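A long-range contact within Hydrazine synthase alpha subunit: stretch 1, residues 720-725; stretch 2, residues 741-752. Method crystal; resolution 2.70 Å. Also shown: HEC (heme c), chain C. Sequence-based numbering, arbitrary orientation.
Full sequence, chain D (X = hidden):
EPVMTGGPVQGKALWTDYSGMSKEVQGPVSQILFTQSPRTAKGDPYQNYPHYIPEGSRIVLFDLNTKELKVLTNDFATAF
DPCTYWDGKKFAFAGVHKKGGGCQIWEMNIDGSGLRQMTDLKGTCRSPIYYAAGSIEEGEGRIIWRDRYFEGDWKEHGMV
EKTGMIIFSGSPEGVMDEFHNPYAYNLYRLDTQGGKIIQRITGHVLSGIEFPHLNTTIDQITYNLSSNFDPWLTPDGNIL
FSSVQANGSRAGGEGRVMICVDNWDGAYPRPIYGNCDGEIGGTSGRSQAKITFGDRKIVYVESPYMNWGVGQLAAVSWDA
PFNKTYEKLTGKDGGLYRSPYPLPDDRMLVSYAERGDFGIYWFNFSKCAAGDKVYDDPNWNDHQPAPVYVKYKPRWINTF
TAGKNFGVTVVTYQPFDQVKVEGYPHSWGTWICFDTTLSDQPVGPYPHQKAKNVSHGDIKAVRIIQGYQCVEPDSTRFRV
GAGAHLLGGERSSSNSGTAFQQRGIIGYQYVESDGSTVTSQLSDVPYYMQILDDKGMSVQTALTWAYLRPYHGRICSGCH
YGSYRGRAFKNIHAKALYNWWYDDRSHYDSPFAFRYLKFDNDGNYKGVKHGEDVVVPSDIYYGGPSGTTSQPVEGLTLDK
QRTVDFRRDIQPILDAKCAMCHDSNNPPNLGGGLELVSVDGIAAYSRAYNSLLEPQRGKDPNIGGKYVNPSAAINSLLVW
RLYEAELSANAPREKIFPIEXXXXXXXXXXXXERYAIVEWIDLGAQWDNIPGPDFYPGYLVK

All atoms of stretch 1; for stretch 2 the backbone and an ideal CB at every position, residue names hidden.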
# COMPACT_ATOMS: atom_id res chain seq x y z
N TRP D 720 16.52 -19.78 -10.50
CA TRP D 720 17.10 -19.15 -11.68
C TRP D 720 18.48 -19.72 -11.98
O TRP D 720 18.82 -19.96 -13.14
CB TRP D 720 17.19 -17.63 -11.49
CG TRP D 720 15.93 -16.88 -11.82
CD1 TRP D 720 14.67 -17.17 -11.38
CD2 TRP D 720 15.82 -15.71 -12.64
NE1 TRP D 720 13.78 -16.25 -11.89
CE2 TRP D 720 14.46 -15.35 -12.66
CE3 TRP D 720 16.74 -14.94 -13.35
CZ2 TRP D 720 13.99 -14.25 -13.37
CZ3 TRP D 720 16.27 -13.84 -14.06
CH2 TRP D 720 14.91 -13.51 -14.06
N ARG D 721 19.26 -19.94 -10.93
CA ARG D 721 20.61 -20.47 -11.08
C ARG D 721 20.62 -21.97 -11.32
O ARG D 721 21.42 -22.48 -12.10
CB ARG D 721 21.46 -20.13 -9.85
CG ARG D 721 21.77 -18.65 -9.70
CD ARG D 721 22.31 -18.08 -11.01
NE ARG D 721 23.45 -18.84 -11.51
CZ ARG D 721 24.72 -18.60 -11.17
NH1 ARG D 721 25.00 -17.62 -10.32
NH2 ARG D 721 25.69 -19.34 -11.68
N LEU D 722 19.72 -22.68 -10.64
CA LEU D 722 19.64 -24.13 -10.79
C LEU D 722 19.19 -24.52 -12.20
O LEU D 722 19.53 -25.59 -12.69
CB LEU D 722 18.69 -24.73 -9.75
CG LEU D 722 19.25 -24.81 -8.33
CD1 LEU D 722 18.18 -25.25 -7.34
CD2 LEU D 722 20.45 -25.75 -8.28
N TYR D 723 18.40 -23.65 -12.84
CA TYR D 723 18.04 -23.86 -14.24
C TYR D 723 18.90 -23.05 -15.21
O TYR D 723 18.80 -23.22 -16.42
CB TYR D 723 16.56 -23.52 -14.46
CG TYR D 723 15.60 -24.54 -13.88
CD1 TYR D 723 15.32 -24.56 -12.52
CD2 TYR D 723 14.97 -25.47 -14.70
CE1 TYR D 723 14.44 -25.49 -11.99
CE2 TYR D 723 14.09 -26.40 -14.18
CZ TYR D 723 13.83 -26.40 -12.83
OH TYR D 723 12.95 -27.33 -12.30
N GLU D 724 19.77 -22.20 -14.66
CA GLU D 724 20.64 -21.33 -15.45
C GLU D 724 19.93 -20.59 -16.58
O GLU D 724 20.39 -20.60 -17.73
CB GLU D 724 21.81 -22.13 -16.02
CG GLU D 724 22.81 -22.63 -14.98
CD GLU D 724 23.62 -21.51 -14.33
OE1 GLU D 724 24.31 -21.79 -13.34
OE2 GLU D 724 23.56 -20.36 -14.82
N ALA D 725 18.80 -19.95 -16.26
CA ALA D 725 18.03 -19.20 -17.25
C ALA D 725 17.17 -18.15 -16.56
O ALA D 725 16.98 -18.21 -15.34
CB ALA D 725 17.17 -20.13 -18.08
N UNK D 741 34.20 -15.68 -13.59
CA UNK D 741 34.29 -16.79 -12.66
C UNK D 741 32.97 -17.50 -12.45
O UNK D 741 32.75 -18.13 -11.41
CB UNK D 741 34.82 -16.30 -11.31
N UNK D 742 32.09 -17.42 -13.44
CA UNK D 742 30.78 -18.06 -13.36
C UNK D 742 30.92 -19.58 -13.42
O UNK D 742 31.84 -20.10 -14.04
CB UNK D 742 29.87 -17.57 -14.49
N UNK D 743 30.00 -20.28 -12.76
CA UNK D 743 29.98 -21.73 -12.78
C UNK D 743 28.55 -22.22 -13.04
O UNK D 743 27.63 -21.84 -12.32
CB UNK D 743 30.52 -22.30 -11.47
N UNK D 744 28.38 -23.06 -14.06
CA UNK D 744 27.05 -23.54 -14.42
C UNK D 744 26.53 -24.52 -13.37
O UNK D 744 27.15 -25.54 -13.09
CB UNK D 744 27.07 -24.20 -15.80
N UNK D 745 25.38 -24.18 -12.79
CA UNK D 745 24.79 -24.98 -11.71
C UNK D 745 23.67 -25.92 -12.15
O UNK D 745 23.09 -26.62 -11.32
CB UNK D 745 24.25 -24.04 -10.63
N UNK D 746 23.36 -25.94 -13.44
CA UNK D 746 22.18 -26.67 -13.90
C UNK D 746 22.35 -28.19 -13.93
O UNK D 746 21.36 -28.93 -13.89
CB UNK D 746 21.80 -26.18 -15.30
N UNK D 747 23.59 -28.66 -14.00
CA UNK D 747 23.85 -30.10 -14.06
C UNK D 747 24.25 -30.73 -12.73
O UNK D 747 24.56 -31.92 -12.67
CB UNK D 747 24.95 -30.37 -15.08
N UNK D 748 24.26 -29.94 -11.66
CA UNK D 748 24.62 -30.45 -10.33
C UNK D 748 23.58 -31.40 -9.75
O UNK D 748 23.92 -32.33 -9.01
CB UNK D 748 24.83 -29.28 -9.37
N UNK D 749 22.31 -31.16 -10.08
CA UNK D 749 21.22 -31.94 -9.51
C UNK D 749 20.50 -32.76 -10.57
O UNK D 749 20.52 -32.42 -11.76
CB UNK D 749 20.23 -31.02 -8.80
N UNK D 750 19.86 -33.85 -10.14
CA UNK D 750 18.95 -34.58 -11.02
C UNK D 750 17.64 -33.81 -11.09
O UNK D 750 17.48 -32.79 -10.41
CB UNK D 750 18.72 -36.01 -10.53
N UNK D 751 16.70 -34.29 -11.89
CA UNK D 751 15.43 -33.59 -12.05
C UNK D 751 14.59 -33.70 -10.78
O UNK D 751 13.90 -32.75 -10.40
CB UNK D 751 14.66 -34.15 -13.25
N UNK D 752 14.67 -34.85 -10.12
CA UNK D 752 13.89 -35.10 -8.91
C UNK D 752 14.31 -34.19 -7.76
O UNK D 752 13.47 -33.65 -7.04
CB UNK D 752 14.03 -36.56 -8.49
FE HEC C . 27.10 -22.82 -6.06
CHA HEC C . 27.37 -19.46 -6.69
CHB HEC C . 23.82 -22.40 -5.14
CHC HEC C . 26.79 -26.22 -5.52
CHD HEC C . 30.45 -23.27 -6.72
NA HEC C . 25.84 -21.22 -5.90
C1A HEC C . 26.14 -19.93 -6.29
C2A HEC C . 24.92 -19.15 -6.20
C3A HEC C . 23.94 -19.96 -5.77
C4A HEC C . 24.50 -21.28 -5.57
CMA HEC C . 22.47 -19.55 -5.53
CAA HEC C . 24.77 -17.65 -6.54
CBA HEC C . 25.08 -16.81 -5.30
CGA HEC C . 24.80 -15.36 -5.59
O1A HEC C . 24.52 -14.59 -4.63
O2A HEC C . 24.83 -14.97 -6.79
NB HEC C . 25.60 -24.07 -5.39
C1B HEC C . 24.29 -23.70 -5.18
C2B HEC C . 23.50 -24.90 -5.02
C3B HEC C . 24.32 -25.95 -5.11
C4B HEC C . 25.66 -25.45 -5.36
CMB HEC C . 21.98 -24.95 -4.75
CAB HEC C . 23.95 -27.45 -5.01
CBB HEC C . 23.17 -27.89 -6.27
NC HEC C . 28.37 -24.44 -6.12
C1C HEC C . 28.04 -25.76 -5.85
C2C HEC C . 29.20 -26.58 -6.11
C3C HEC C . 30.24 -25.76 -6.32
C4C HEC C . 29.72 -24.40 -6.41
CMC HEC C . 29.28 -28.09 -5.78
CAC HEC C . 31.71 -26.17 -6.57
CBC HEC C . 31.85 -26.98 -7.88
ND HEC C . 28.67 -21.54 -6.61
C1D HEC C . 29.97 -21.99 -6.86
C2D HEC C . 30.76 -20.86 -7.31
C3D HEC C . 29.82 -19.65 -7.32
C4D HEC C . 28.54 -20.17 -6.86
CMD HEC C . 32.26 -20.88 -7.70
CAD HEC C . 30.23 -18.21 -7.71
CBD HEC C . 29.18 -17.43 -8.50
CGD HEC C . 28.73 -18.17 -9.74
O1D HEC C . 27.62 -17.87 -10.24
O2D HEC C . 29.48 -19.06 -10.22

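Position 741 has positive phi (69°) and an ideal CB with no atom of stretch 1 within 5.5 Å. The backbone angle favours glycine, and Gly741 is deposited.

At 742 the CB points sideways and lies 5.3 Å from Arg721 NH2, a positive charge that argues against a second cation. Farther along, however, Glu724 OE2 is open to a donor, so a long basic or polar chain could serve if it passed the guanidinium. The residue is Arg742, extended with all of chi1 to chi3 in t. Its NH2 meets Glu724 OE2 at 2.4 Å, a very short hydrogen bond within a salt bridge, while its NE remains 4.0 Å from Arg721 NH2. The carboxylate offsets that proximity of like charges, since Glu724 OE1 also forms a salt bridge with Arg721 NH2 at 3.3 Å.

Position 743 offers its CB nothing in stretch 1, so many side chains would fit. The side chain of Leu743 makes no close contact with stretch 1; its backbone matters more, with N donating a weak hydrogen bond to heme O2D at 2.9 Å.

The CB at 744 points sideways, 4.4 Å from Glu724 OE1. An aliphatic or polar side chain would be tolerated. Leu744 brings CD2 to 3.9 Å from Glu724 CD.

Position 745 is tightly constrained. Its CB points toward stretch 1, 3.5 Å from Glu724 OE1 and 3.6 Å from Arg721 O, and its backbone N donates a hydrogen bond to Glu724 OE1 at 2.7 Å. The heme iron is within range of a side chain, which calls for a metal ligand, histidine or perhaps methionine. His745 binds with NE2 at 2.1 Å from FE, the other axial ligand coming from elsewhere in the structure. The ring is steadied by ND1, which donates to Leu743 O at 2.6 Å. Arg721 NH1 and NH2 lie 2.6 and 2.8 Å from heme O1D, so Arg721 holds the propionate while Glu724 holds the loop that carries the ligand.

At 746 the backbones are closest: its CA is 4.8 Å from Leu722 CA, and makes a CA-H...O contact to Leu722 O at 3.1 Å. With CB 3.5 Å from that same oxygen and 3.7 Å from Glu724 CG, a small or polar side chain would suit. Asn746, with chi1 in p, fits alongside, in a type I turn running from 745 to 748.

Position 747 points away, free for a polar or charged residue: Lys747. At 748 the CB points toward stretch 1 but is beyond its reach; the nearby heme invites an aromatic, and Phe748 places a ring face under heme CMC.

Position 749 also points toward stretch 1, its CB 5.3 Å from Leu722 CD2. An aliphatic chain is wanted; Leu749 CD1 packs on Leu722 CD2 at 3.8 Å.

Out of reach, 750 precedes a helix and suits serine, threonine, aspartate or asparagine; Thr750 is the N-cap. At 751 a long polar chain could approach Tyr723 OH: Gln751 NE2 and, weakly, Tyr723 OH donate to one water. Stretch 1 demands nothing at 752, where many polar residues would suit the first helical turn; Asp752 is deposited.

Stretch 2, residues 741-752: GRLLHNKFLTQD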
# COMPACT_ATOMS: atom_id res chain seq x y z
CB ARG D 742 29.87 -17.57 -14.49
CG ARG D 742 28.43 -18.06 -14.38
CD ARG D 742 27.58 -17.59 -15.54
NE ARG D 742 26.23 -18.15 -15.48
CZ ARG D 742 25.28 -17.91 -16.38
NH1 ARG D 742 25.52 -17.12 -17.41
NH2 ARG D 742 24.08 -18.46 -16.24
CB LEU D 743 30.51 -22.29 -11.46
CG LEU D 743 30.82 -23.79 -11.41
CD1 LEU D 743 31.90 -24.13 -12.42
CD2 LEU D 743 31.25 -24.18 -10.02
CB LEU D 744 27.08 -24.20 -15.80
CG LEU D 744 27.39 -23.27 -16.97
CD1 LEU D 744 27.43 -24.05 -18.28
CD2 LEU D 744 26.37 -22.15 -17.05
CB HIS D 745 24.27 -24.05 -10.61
CG HIS D 745 25.34 -23.49 -9.74
ND1 HIS D 745 26.44 -22.82 -10.23
CD2 HIS D 745 25.50 -23.52 -8.39
CE1 HIS D 745 27.22 -22.45 -9.23
NE2 HIS D 745 26.67 -22.87 -8.10
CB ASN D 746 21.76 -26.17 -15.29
CG ASN D 746 22.83 -26.40 -16.34
OD1 ASN D 746 24.02 -26.47 -16.04
ND2 ASN D 746 22.40 -26.51 -17.60
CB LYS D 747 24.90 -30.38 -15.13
CG LYS D 747 24.41 -29.99 -16.52
CD LYS D 747 25.32 -30.45 -17.64
CE LYS D 747 24.71 -30.09 -18.98
NZ LYS D 747 25.56 -30.51 -20.13
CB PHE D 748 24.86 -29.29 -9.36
CG PHE D 748 26.16 -28.59 -9.56
CD1 PHE D 748 27.29 -29.28 -9.97
CD2 PHE D 748 26.27 -27.22 -9.33
CE1 PHE D 748 28.49 -28.63 -10.15
CE2 PHE D 748 27.47 -26.57 -9.51
CZ PHE D 748 28.59 -27.28 -9.92
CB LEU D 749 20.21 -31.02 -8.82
CG LEU D 749 20.69 -30.16 -7.65
CD1 LEU D 749 19.55 -29.30 -7.12
CD2 LEU D 749 21.25 -31.04 -6.55
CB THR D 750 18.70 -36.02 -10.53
OG1 THR D 750 18.04 -35.98 -9.26
CG2 THR D 750 20.02 -36.77 -10.40
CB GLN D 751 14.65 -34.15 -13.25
CG GLN D 751 13.29 -33.51 -13.46
CD GLN D 751 13.38 -32.04 -13.84
OE1 GLN D 751 14.41 -31.57 -14.31
NE2 GLN D 751 12.29 -31.31 -13.64
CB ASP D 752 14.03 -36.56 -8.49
CG ASP D 752 13.47 -37.52 -9.52
OD1 ASP D 752 12.55 -37.12 -10.27
OD2 ASP D 752 13.95 -38.67 -9.59
O HOH W 1 10.93 -28.79 -14.46
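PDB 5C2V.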